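Local coordinates for MTH0777 (Methanothermobacter thermautotrophicus, PDB 1KJN), which is of unknown function but adopts a three-layer alpha/beta fold with a six-stranded parallel sheet and assembles as a dimer, at residues 42-45 with 46-49; 53-56 with 57-61; 64-67 with 68-71; 117-120 with 121-125; 144-147 with 148-152. All blocks are in the same frame, centred on the assembly; numbering follows the deposited sequence.

Contact 1. Residues 42-45 with 46-49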
# COMPACT_ATOMS: atom_id res chain seq x y z
N THR A 42 -13.13 -6.71 2.78
CA THR A 42 -13.01 -7.99 3.48
C THR A 42 -11.82 -8.75 2.92
O THR A 42 -11.62 -8.80 1.71
CB THR A 42 -14.32 -8.84 3.36
OG1 THR A 42 -14.18 -10.04 4.12
CG2 THR A 42 -14.62 -9.20 1.89
N ALA A 43 -10.99 -9.30 3.82
CA ALA A 43 -9.79 -10.02 3.43
C ALA A 43 -9.15 -10.72 4.63
O ALA A 43 -9.71 -10.72 5.73
CB ALA A 43 -8.79 -9.04 2.81
N ASN A 44 -7.98 -11.33 4.39
CA ASN A 44 -7.24 -12.06 5.43
C ASN A 44 -6.57 -11.06 6.37
O ASN A 44 -6.42 -9.90 6.02
CB ASN A 44 -6.25 -13.10 4.81
CG ASN A 44 -4.94 -12.48 4.24
OD1 ASN A 44 -4.75 -11.26 4.25
ND2 ASN A 44 -4.04 -13.35 3.76
N PRO A 45 -6.14 -11.51 7.56
CA PRO A 45 -5.49 -10.61 8.52
C PRO A 45 -4.39 -9.71 7.97
O PRO A 45 -4.44 -8.50 8.17
CB PRO A 45 -4.96 -11.58 9.58
CG PRO A 45 -6.04 -12.65 9.60
CD PRO A 45 -6.24 -12.88 8.10
N ALA A 46 -3.42 -10.27 7.27
CA ALA A 46 -2.33 -9.46 6.72
C ALA A 46 -2.89 -8.34 5.83
O ALA A 46 -2.59 -7.17 6.04
CB ALA A 46 -1.37 -10.35 5.94
N ALA A 47 -3.74 -8.71 4.89
CA ALA A 47 -4.34 -7.75 3.98
C ALA A 47 -5.08 -6.61 4.71
O ALA A 47 -4.84 -5.43 4.41
CB ALA A 47 -5.28 -8.48 2.99
N LEU A 48 -5.96 -6.95 5.66
CA LEU A 48 -6.70 -5.94 6.41
C LEU A 48 -5.78 -5.01 7.17
O LEU A 48 -6.04 -3.80 7.27
CB LEU A 48 -7.72 -6.60 7.37
CG LEU A 48 -9.19 -6.64 6.87
CD1 LEU A 48 -9.26 -6.90 5.40
CD2 LEU A 48 -10.04 -7.63 7.64
N ARG A 49 -4.70 -5.57 7.72
CA ARG A 49 -3.74 -4.75 8.47
C ARG A 49 -3.01 -3.79 7.56
O ARG A 49 -2.64 -2.70 7.99
CB ARG A 49 -2.71 -5.59 9.25
CG ARG A 49 -3.29 -6.51 10.30
CD ARG A 49 -2.24 -6.97 11.30
NE ARG A 49 -1.92 -5.87 12.19
CZ ARG A 49 -2.45 -5.69 13.40
NH1 ARG A 49 -3.31 -6.57 13.90
NH2 ARG A 49 -2.18 -4.58 14.08

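Contact 2. Residues 53-56 with 57-61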
# COMPACT_ATOMS: atom_id res chain seq x y z
N VAL A 53 -3.04 0.37 8.01
CA VAL A 53 -1.87 1.22 8.18
C VAL A 53 -1.72 2.19 7.00
O VAL A 53 -1.20 3.29 7.19
CB VAL A 53 -0.56 0.40 8.45
CG1 VAL A 53 -0.74 -0.54 9.65
CG2 VAL A 53 -0.13 -0.35 7.22
N ALA A 54 -2.22 1.82 5.81
CA ALA A 54 -2.13 2.72 4.65
C ALA A 54 -3.17 3.85 4.67
O ALA A 54 -3.01 4.86 3.99
CB ALA A 54 -2.24 1.94 3.34
N ASP A 55 -4.21 3.69 5.48
CA ASP A 55 -5.29 4.66 5.61
C ASP A 55 -5.59 4.70 7.12
O ASP A 55 -6.68 4.35 7.56
CB ASP A 55 -6.51 4.19 4.79
CG ASP A 55 -7.69 5.17 4.82
OD1 ASP A 55 -7.52 6.35 5.23
OD2 ASP A 55 -8.80 4.77 4.39
N PRO A 56 -4.62 5.17 7.93
CA PRO A 56 -4.79 5.23 9.38
C PRO A 56 -6.01 5.99 9.90
O PRO A 56 -6.48 5.70 11.00
CB PRO A 56 -3.47 5.83 9.86
CG PRO A 56 -3.05 6.67 8.72
CD PRO A 56 -3.35 5.79 7.53
N GLU A 57 -6.54 6.92 9.12
CA GLU A 57 -7.73 7.65 9.58
C GLU A 57 -9.06 7.06 9.08
O GLU A 57 -10.13 7.59 9.39
CB GLU A 57 -7.66 9.15 9.24
CG GLU A 57 -6.70 9.96 10.12
CD GLU A 57 -6.93 9.75 11.61
OE1 GLU A 57 -8.10 9.78 12.07
OE2 GLU A 57 -5.92 9.55 12.33
N GLY A 58 -9.00 5.99 8.29
CA GLY A 58 -10.22 5.38 7.79
C GLY A 58 -11.01 6.31 6.87
O GLY A 58 -12.24 6.31 6.87
N ILE A 59 -10.28 7.08 6.07
CA ILE A 59 -10.85 8.04 5.14
C ILE A 59 -11.35 7.45 3.82
O ILE A 59 -12.32 7.95 3.25
CB ILE A 59 -9.80 9.15 4.81
CG1 ILE A 59 -9.49 9.96 6.07
CG2 ILE A 59 -10.28 10.05 3.66
CD1 ILE A 59 -8.26 10.81 5.94
N TYR A 60 -10.69 6.40 3.34
CA TYR A 60 -11.04 5.79 2.06
C TYR A 60 -11.89 4.50 2.07
O TYR A 60 -12.24 3.97 1.01
CB TYR A 60 -9.76 5.58 1.26
CG TYR A 60 -8.98 6.87 1.05
CD1 TYR A 60 -9.51 7.93 0.32
CD2 TYR A 60 -7.67 7.00 1.54
CE1 TYR A 60 -8.76 9.08 0.05
CE2 TYR A 60 -6.92 8.17 1.28
CZ TYR A 60 -7.47 9.19 0.53
OH TYR A 60 -6.70 10.30 0.19
N THR A 61 -12.22 4.01 3.25
CA THR A 61 -13.07 2.82 3.39
C THR A 61 -13.99 3.07 4.57
O THR A 61 -13.69 3.91 5.42
CB THR A 61 -12.27 1.52 3.66
OG1 THR A 61 -11.63 1.63 4.94
CG2 THR A 61 -11.23 1.27 2.57
O HOH W 1 -7.36 7.20 13.78

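Contact 3. Residues 64-67 with 68-71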
# COMPACT_ATOMS: atom_id res chain seq x y z
N MSE A 64 -14.48 -2.82 7.66
CA MSE A 64 -13.59 -3.92 7.33
C MSE A 64 -13.95 -5.14 8.17
O MSE A 64 -14.14 -5.01 9.37
CB MSE A 64 -12.15 -3.53 7.57
CG MSE A 64 -11.58 -2.75 6.41
SE MSE A 64 -9.75 -2.51 6.74
CE MSE A 64 -9.98 -1.28 8.20
N VAL A 65 -14.00 -6.30 7.53
CA VAL A 65 -14.37 -7.56 8.18
C VAL A 65 -13.52 -8.70 7.63
O VAL A 65 -13.25 -8.75 6.43
CB VAL A 65 -15.83 -7.93 7.86
CG1 VAL A 65 -16.33 -9.02 8.80
CG2 VAL A 65 -16.73 -6.72 7.93
N ASP A 66 -13.16 -9.65 8.49
CA ASP A 66 -12.39 -10.83 8.09
C ASP A 66 -13.18 -11.69 7.08
O ASP A 66 -14.42 -11.74 7.13
CB ASP A 66 -12.00 -11.62 9.35
CG ASP A 66 -11.88 -13.10 9.12
OD1 ASP A 66 -12.87 -13.81 9.40
OD2 ASP A 66 -10.81 -13.57 8.65
N LEU A 67 -12.49 -12.35 6.16
CA LEU A 67 -13.15 -13.18 5.14
C LEU A 67 -14.19 -14.15 5.65
O LEU A 67 -15.33 -14.14 5.19
CB LEU A 67 -12.13 -13.95 4.31
CG LEU A 67 -11.29 -13.18 3.30
CD1 LEU A 67 -10.10 -14.02 2.88
CD2 LEU A 67 -12.14 -12.82 2.11
N GLU A 68 -13.81 -14.99 6.61
CA GLU A 68 -14.72 -15.98 7.15
C GLU A 68 -15.89 -15.37 7.90
O GLU A 68 -17.03 -15.82 7.78
CB GLU A 68 -13.96 -17.00 8.00
CG GLU A 68 -13.01 -17.84 7.15
CD GLU A 68 -13.75 -18.64 6.06
OE1 GLU A 68 -14.67 -19.40 6.40
OE2 GLU A 68 -13.41 -18.50 4.85
N SER A 69 -15.63 -14.29 8.64
CA SER A 69 -16.70 -13.63 9.37
C SER A 69 -17.71 -13.06 8.38
O SER A 69 -18.91 -13.20 8.57
CB SER A 69 -16.14 -12.52 10.25
OG SER A 69 -15.28 -13.07 11.23
N CYS A 70 -17.22 -12.45 7.30
CA CYS A 70 -18.11 -11.88 6.30
C CYS A 70 -18.94 -12.99 5.65
O CYS A 70 -20.13 -12.83 5.45
CB CYS A 70 -17.31 -11.14 5.22
SG CYS A 70 -18.33 -10.27 4.04
N ILE A 71 -18.28 -14.08 5.29
CA ILE A 71 -18.93 -15.23 4.66
C ILE A 71 -20.02 -15.77 5.57
O ILE A 71 -21.03 -16.29 5.11
CB ILE A 71 -17.91 -16.37 4.37
CG1 ILE A 71 -17.14 -16.07 3.09
CG2 ILE A 71 -18.63 -17.73 4.23
CD1 ILE A 71 -16.09 -17.11 2.77
O HOH W 2 -10.53 -15.33 6.71

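Contact 4. Residues 117-120 with 121-125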
# COMPACT_ATOMS: atom_id res chain seq x y z
N VAL A 117 -0.80 -17.03 -16.71
CA VAL A 117 -1.50 -17.12 -15.44
C VAL A 117 -2.75 -16.24 -15.52
O VAL A 117 -3.82 -16.65 -15.08
CB VAL A 117 -0.61 -16.67 -14.26
CG1 VAL A 117 -1.40 -16.67 -12.96
CG2 VAL A 117 0.61 -17.59 -14.15
N LEU A 118 -2.62 -15.05 -16.12
CA LEU A 118 -3.78 -14.17 -16.24
C LEU A 118 -4.85 -14.85 -17.05
O LEU A 118 -6.03 -14.78 -16.71
CB LEU A 118 -3.41 -12.86 -16.95
CG LEU A 118 -2.47 -11.95 -16.19
CD1 LEU A 118 -2.40 -10.61 -16.86
CD2 LEU A 118 -2.99 -11.80 -14.80
N GLU A 119 -4.43 -15.51 -18.14
CA GLU A 119 -5.36 -16.20 -19.03
C GLU A 119 -6.21 -17.24 -18.30
O GLU A 119 -7.43 -17.27 -18.45
CB GLU A 119 -4.62 -16.85 -20.19
CG GLU A 119 -5.52 -17.22 -21.36
CD GLU A 119 -4.77 -17.91 -22.50
OE1 GLU A 119 -3.63 -17.48 -22.82
OE2 GLU A 119 -5.32 -18.87 -23.07
N GLU A 120 -5.56 -18.06 -17.48
CA GLU A 120 -6.25 -19.09 -16.72
C GLU A 120 -7.25 -18.45 -15.76
O GLU A 120 -8.40 -18.89 -15.67
CB GLU A 120 -5.25 -19.91 -15.91
CG GLU A 120 -4.12 -20.51 -16.74
CD GLU A 120 -2.98 -21.06 -15.89
OE1 GLU A 120 -2.73 -20.54 -14.77
OE2 GLU A 120 -2.32 -22.02 -16.34
N LEU A 121 -6.83 -17.40 -15.07
CA LEU A 121 -7.70 -16.71 -14.12
C LEU A 121 -8.86 -16.04 -14.85
O LEU A 121 -10.01 -16.10 -14.40
CB LEU A 121 -6.88 -15.69 -13.31
CG LEU A 121 -5.94 -16.33 -12.30
CD1 LEU A 121 -4.95 -15.31 -11.76
CD2 LEU A 121 -6.73 -16.93 -11.17
N VAL A 122 -8.58 -15.46 -16.00
CA VAL A 122 -9.60 -14.81 -16.81
C VAL A 122 -10.62 -15.85 -17.26
O VAL A 122 -11.83 -15.65 -17.10
CB VAL A 122 -8.97 -14.09 -18.02
CG1 VAL A 122 -10.04 -13.71 -19.04
CG2 VAL A 122 -8.22 -12.84 -17.56
N ASN A 123 -10.14 -16.97 -17.79
CA ASN A 123 -11.04 -18.03 -18.26
C ASN A 123 -11.90 -18.56 -17.12
O ASN A 123 -13.12 -18.72 -17.27
CB ASN A 123 -10.26 -19.17 -18.89
CG ASN A 123 -9.61 -18.77 -20.19
OD1 ASN A 123 -10.13 -17.92 -20.91
ND2 ASN A 123 -8.47 -19.37 -20.49
N GLU A 124 -11.27 -18.77 -15.97
CA GLU A 124 -11.95 -19.27 -14.79
C GLU A 124 -13.14 -18.40 -14.37
O GLU A 124 -14.23 -18.91 -14.13
CB GLU A 124 -10.95 -19.40 -13.64
CG GLU A 124 -11.58 -19.77 -12.29
CD GLU A 124 -12.21 -21.16 -12.28
OE1 GLU A 124 -12.85 -21.56 -13.27
OE2 GLU A 124 -12.06 -21.84 -11.25
N ILE A 125 -12.92 -17.09 -14.30
CA ILE A 125 -13.98 -16.15 -13.93
C ILE A 125 -15.09 -16.13 -14.98
O ILE A 125 -16.26 -16.05 -14.63
CB ILE A 125 -13.42 -14.71 -13.73
CG1 ILE A 125 -12.44 -14.68 -12.54
CG2 ILE A 125 -14.56 -13.72 -13.54
CD1 ILE A 125 -13.08 -14.99 -11.16

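Contact 5. Residues 144-147 with 148-152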
# COMPACT_ATOMS: atom_id res chain seq x y z
N PRO A 144 -1.27 0.56 -15.22
CA PRO A 144 -2.18 -0.14 -16.15
C PRO A 144 -3.55 -0.40 -15.54
O PRO A 144 -4.59 -0.11 -16.16
CB PRO A 144 -1.48 -1.48 -16.40
CG PRO A 144 -0.05 -1.22 -16.05
CD PRO A 144 -0.10 -0.27 -14.90
N LEU A 145 -3.54 -0.97 -14.34
CA LEU A 145 -4.78 -1.27 -13.65
C LEU A 145 -5.51 -0.01 -13.28
O LEU A 145 -6.73 0.06 -13.45
CB LEU A 145 -4.50 -2.09 -12.38
CG LEU A 145 -4.06 -3.54 -12.64
CD1 LEU A 145 -3.47 -4.13 -11.39
CD2 LEU A 145 -5.26 -4.36 -13.12
N ARG A 146 -4.78 0.98 -12.78
CA ARG A 146 -5.40 2.22 -12.35
C ARG A 146 -6.18 2.90 -13.47
O ARG A 146 -7.29 3.36 -13.26
CB ARG A 146 -4.35 3.17 -11.76
CG ARG A 146 -4.90 4.51 -11.24
CD ARG A 146 -4.86 5.60 -12.34
NE ARG A 146 -5.39 6.88 -11.86
CZ ARG A 146 -4.76 7.70 -11.02
NH1 ARG A 146 -3.55 7.39 -10.57
NH2 ARG A 146 -5.35 8.80 -10.60
N VAL A 147 -5.58 2.98 -14.66
CA VAL A 147 -6.23 3.60 -15.81
C VAL A 147 -7.47 2.79 -16.21
O VAL A 147 -8.53 3.35 -16.48
CB VAL A 147 -5.28 3.69 -17.03
CG1 VAL A 147 -6.03 4.23 -18.22
CG2 VAL A 147 -4.11 4.59 -16.70
N ARG A 148 -7.32 1.47 -16.27
CA ARG A 148 -8.46 0.64 -16.61
C ARG A 148 -9.58 0.72 -15.56
O ARG A 148 -10.75 0.62 -15.91
CB ARG A 148 -8.02 -0.80 -16.86
CG ARG A 148 -7.25 -0.91 -18.15
CD ARG A 148 -6.38 -2.15 -18.24
NE ARG A 148 -5.14 -1.78 -18.92
CZ ARG A 148 -4.15 -2.62 -19.24
NH1 ARG A 148 -4.24 -3.90 -18.94
NH2 ARG A 148 -3.09 -2.16 -19.89
N ILE A 149 -9.24 0.96 -14.29
CA ILE A 149 -10.25 1.11 -13.24
C ILE A 149 -10.94 2.47 -13.41
O ILE A 149 -12.15 2.59 -13.24
CB ILE A 149 -9.64 1.00 -11.81
CG1 ILE A 149 -9.29 -0.46 -11.51
CG2 ILE A 149 -10.62 1.52 -10.75
CD1 ILE A 149 -8.33 -0.63 -10.36
N ASP A 150 -10.16 3.51 -13.73
CA ASP A 150 -10.76 4.84 -13.95
C ASP A 150 -11.81 4.78 -15.05
O ASP A 150 -12.89 5.38 -14.93
CB ASP A 150 -9.69 5.85 -14.37
CG ASP A 150 -8.93 6.42 -13.20
OD1 ASP A 150 -9.47 6.42 -12.07
OD2 ASP A 150 -7.80 6.88 -13.43
N ARG A 151 -11.47 4.07 -16.13
CA ARG A 151 -12.36 3.94 -17.28
C ARG A 151 -13.66 3.23 -16.92
O ARG A 151 -14.75 3.72 -17.22
CB ARG A 151 -11.64 3.22 -18.43
CG ARG A 151 -10.40 3.98 -18.92
CD ARG A 151 -10.00 3.60 -20.35
NE ARG A 151 -8.89 4.40 -20.87
CZ ARG A 151 -8.83 5.74 -20.87
NH1 ARG A 151 -9.82 6.46 -20.38
NH2 ARG A 151 -7.76 6.35 -21.38
N PHE A 152 -13.52 2.10 -16.24
CA PHE A 152 -14.68 1.34 -15.79
C PHE A 152 -15.57 2.24 -14.93
O PHE A 152 -16.78 2.27 -15.10
CB PHE A 152 -14.21 0.15 -14.94
CG PHE A 152 -15.34 -0.60 -14.27
CD1 PHE A 152 -15.98 -1.63 -14.92
CD2 PHE A 152 -15.76 -0.24 -13.00
CE1 PHE A 152 -17.04 -2.31 -14.32
CE2 PHE A 152 -16.81 -0.92 -12.37
CZ PHE A 152 -17.46 -1.96 -13.04

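Contact 1. Residues 42-45 with 46-49
N44 OD1 takes the backbone N-H of A47, and this bond caps the first turn of helix 45-54. The distance from A47 N to N44 OD1 is 2.8 Å. The donor lies nearly in line with the side-chain C=O. The same oxygen lies alongside the methyl of A47, with N44 OD1 3.1 Å from A47 CB. Two main-chain bonds then begin the helix. L48 N gives its hydrogen to N44 O at 3.0 Å, almost straight at 172°. R49 N bonds P45 O, also at 3.0 Å. N44 takes two successive N-H groups at the helix start: A47 with the capping side chain, L48 with its carbonyl in the first regular helical bond. CG of N44 sits between the backbone N and the carbonyl carbon, with chi1 77°. That torsion folds the amide back over the helix start.

An apolar patch lies beside the cap. The methyl of A43 meets L48 CD1 at 3.4 Å, closer than two methyls usually pack. A43 CB also touches A47 CB at 3.6 Å. The other branch of L48, CD2, rests against the carbonyl oxygen of A43. P45 fills the first helical position, where no backbone N-H is needed. Further out, T42 OG1 is hydrogen-bonded to V65 O, which ties the strand end to its neighbour. A46 and R49 pack against H140 and N141 of the second subunit, respectively.

The segment is the turn from strand 38-43 into helix 45-54, within a beta-alpha-beta unit that ends in strand 63-66. T42 faces helix 67-73 and packs on L67 and C70.

Contact 2. Residues 53-56 with 57-61
A type I beta turn, D55 to G58, leads the chain out of helix 45-54, and the carboxylate of D55 secures the loop that follows. G58 N closes the turn on D55 O at 2.9 Å. This donor stands well above the carbonyl plane, 50° out of it. The two carboxylate oxygens hold successive backbone N-H groups. I59 N bonds D55 OD1 at 3.0 Å, and Y60 N bonds D55 OD2 at 2.7 Å. Both are met on the syn side, moderately out of the carboxylate plane. Two bonds to one flat group should limit its rotation. CG of D55 is anti to the backbone N, chi1 -178°, which swings the carboxylate toward I59 and Y60.

Y60 CB touches D55 OD2 at 3.4 Å. One face of the Y60 ring is covered by I59 CG2, 4.0 Å above its centre. D55 OD1 also accepts from Y60 OH of the second subunit, and Y60 OH here bonds D55 of that subunit in return. G58 adopts positive phi at the end of the turn. This is a beta turn whose first residue also binds the following loop through its side chain, here placed at the dimer interface.

Contact 3. Residues 64-67 with 68-71
A chi1 of 149° and a chi2 of -96° turn the carboxylate of D66 over the first turn of helix 67-73. There D66 OD1 meets S69. The first torsion of S69 sets OG beside its own backbone N, and both donors of S69 therefore reach the same oxygen. S69 N bonds D66 OD1 at 2.9 Å, on the anti side and 34° out of the carboxylate plane. S69 OG donates to D66 OD1 at 3.1 Å, where OD1 offers its anti lone pair. The two bonds restrain both the aspartate and the serine hydroxyl.

The other oxygen, OD2, holds a water. The water donates to D66 OD2 at 2.6 Å and weakly accepts from E68 N. The helix start probably helps to stabilise the negative charge of D66, since its N-H groups point toward it. Behind the cap, C70 N bonds D66 O at 2.9 Å, and I71 N bonds L67 O at 3.0 Å.

V65 adds an apolar flank. Its CG1 lies against S69 CB at 3.8 Å. The side chain of I71 runs back along the L67 carbonyl, with CG1 3.4 Å from L67 O. L67, C70 and I71 also reach F98 of helix 89-102. E68 has its own partner there, as E68 OE2 is hydrogen-bonded to Y94 OH.

An aspartate in the N-cap position, bonding the N-H of the third residue after it, is the classic start of an alpha helix. Here it marks the change from strand 63-66, the outermost strand on one side of this chain's sheet, to helix 67-73.

Contact 4. Residues 117-120 with 121-125
V117 and L121 lie side by side and point the same way, one turn apart on helix 115-128. This helix is the crossover of a beta-alpha-beta unit between the parallel strands 105-111 and 132-136. V117 CG1 touches L121 CD1 at 4.0 Å, an ordinary apolar contact. With CG1 of V117 anti to its backbone N (chi1 176°), that methyl is the one beside L121 CD1. L121 also packs on I110 of strand 105-111 and on D89 at the start of helix 89-102.

E119 and N123 form a second pair on another side of the helix. They too run alongside each other in the same direction. Their flat ends are almost perpendicular, with carboxylate and amide planes 86° apart. The contact is made by the aliphatic part of the glutamate, as E119 CG is 3.8 Å from N123 ND2. The E119 chain is extended beyond CG and carries its carboxylate outward. E119 is exposed to solvent.

V122 belongs to the inner side. It packs on I110 and on A135 of strand 132-136. L118, which is buried, reaches I110 and the loop residues D112 and R137. The helix therefore has a sheet-facing side of branched apolar residues and a polar outer side with E119 and E120.

Regular main-chain bonds run through the segment from V117 O to E124 N. The shortest is V122 N to L118 O, at 2.7 Å. The valine side chain closes on the same carbonyl, with V122 CG2 3.0 Å from L118 O.

Contact 5. Residues 144-147 with 148-152
D150 OD2 receives the NE-H of R146 at 2.9 Å, a salt bridge one turn apart on helix 143-153. The carboxylate oxygen lies at the guanidinium edge, only 5° out of its plane. NE reaches D150 OD2 on the syn side, but somewhat out of the carboxylate plane, and the two flat groups are turned 65° apart. CG of R146 is anti to its backbone N and the chain bends at chi2, -92°, which brings NE back toward D150 OD2. The other oxygen, D150 OD1, is hydrogen-bonded to Y27 OH of helix 21-34. The carboxylate thus links two helices. R146 also packs on V53 of the second subunit.

Two further arginines lie over apolar groups. P144 CB sits over one face of the R148 guanidinium, 3.9 Å from NH2 and offset toward the rim. R148 NH1 is hydrogen-bonded to A135 O. V147 CG1 covers one face of the R151 guanidinium, with V147 CG1 to R151 NE at 3.9 Å.

Backbone bonds set this spacing, among them I149 N to L145 O at 2.8 Å. Such an i to i+4 salt bridge is common in alpha helices, here one whose L145 and I149 face the parallel sheet.

How the contacts relate
Contacts 1 and 3 are alike: each leads a strand into a helix through a side-chain cap, asparagine in one and aspartate in the other. They touch, and strands 38-43 and 63-66 are neighbours in the sheet. Contact 3 is the more superficial. Contact 2 lies at the far end of the helix that contact 1 starts, with centres about 13 Å apart. There a carboxylate holds a loop instead of a helix start. Contacts 4 and 5 lie within helices and combine a buried, sheet-facing side with a polar one. Contact 4 rests on backbone bonds, with one apolar and one polar pair; contact 5 adds a salt bridge. Contacts 1, 2 and 5 meet the second subunit.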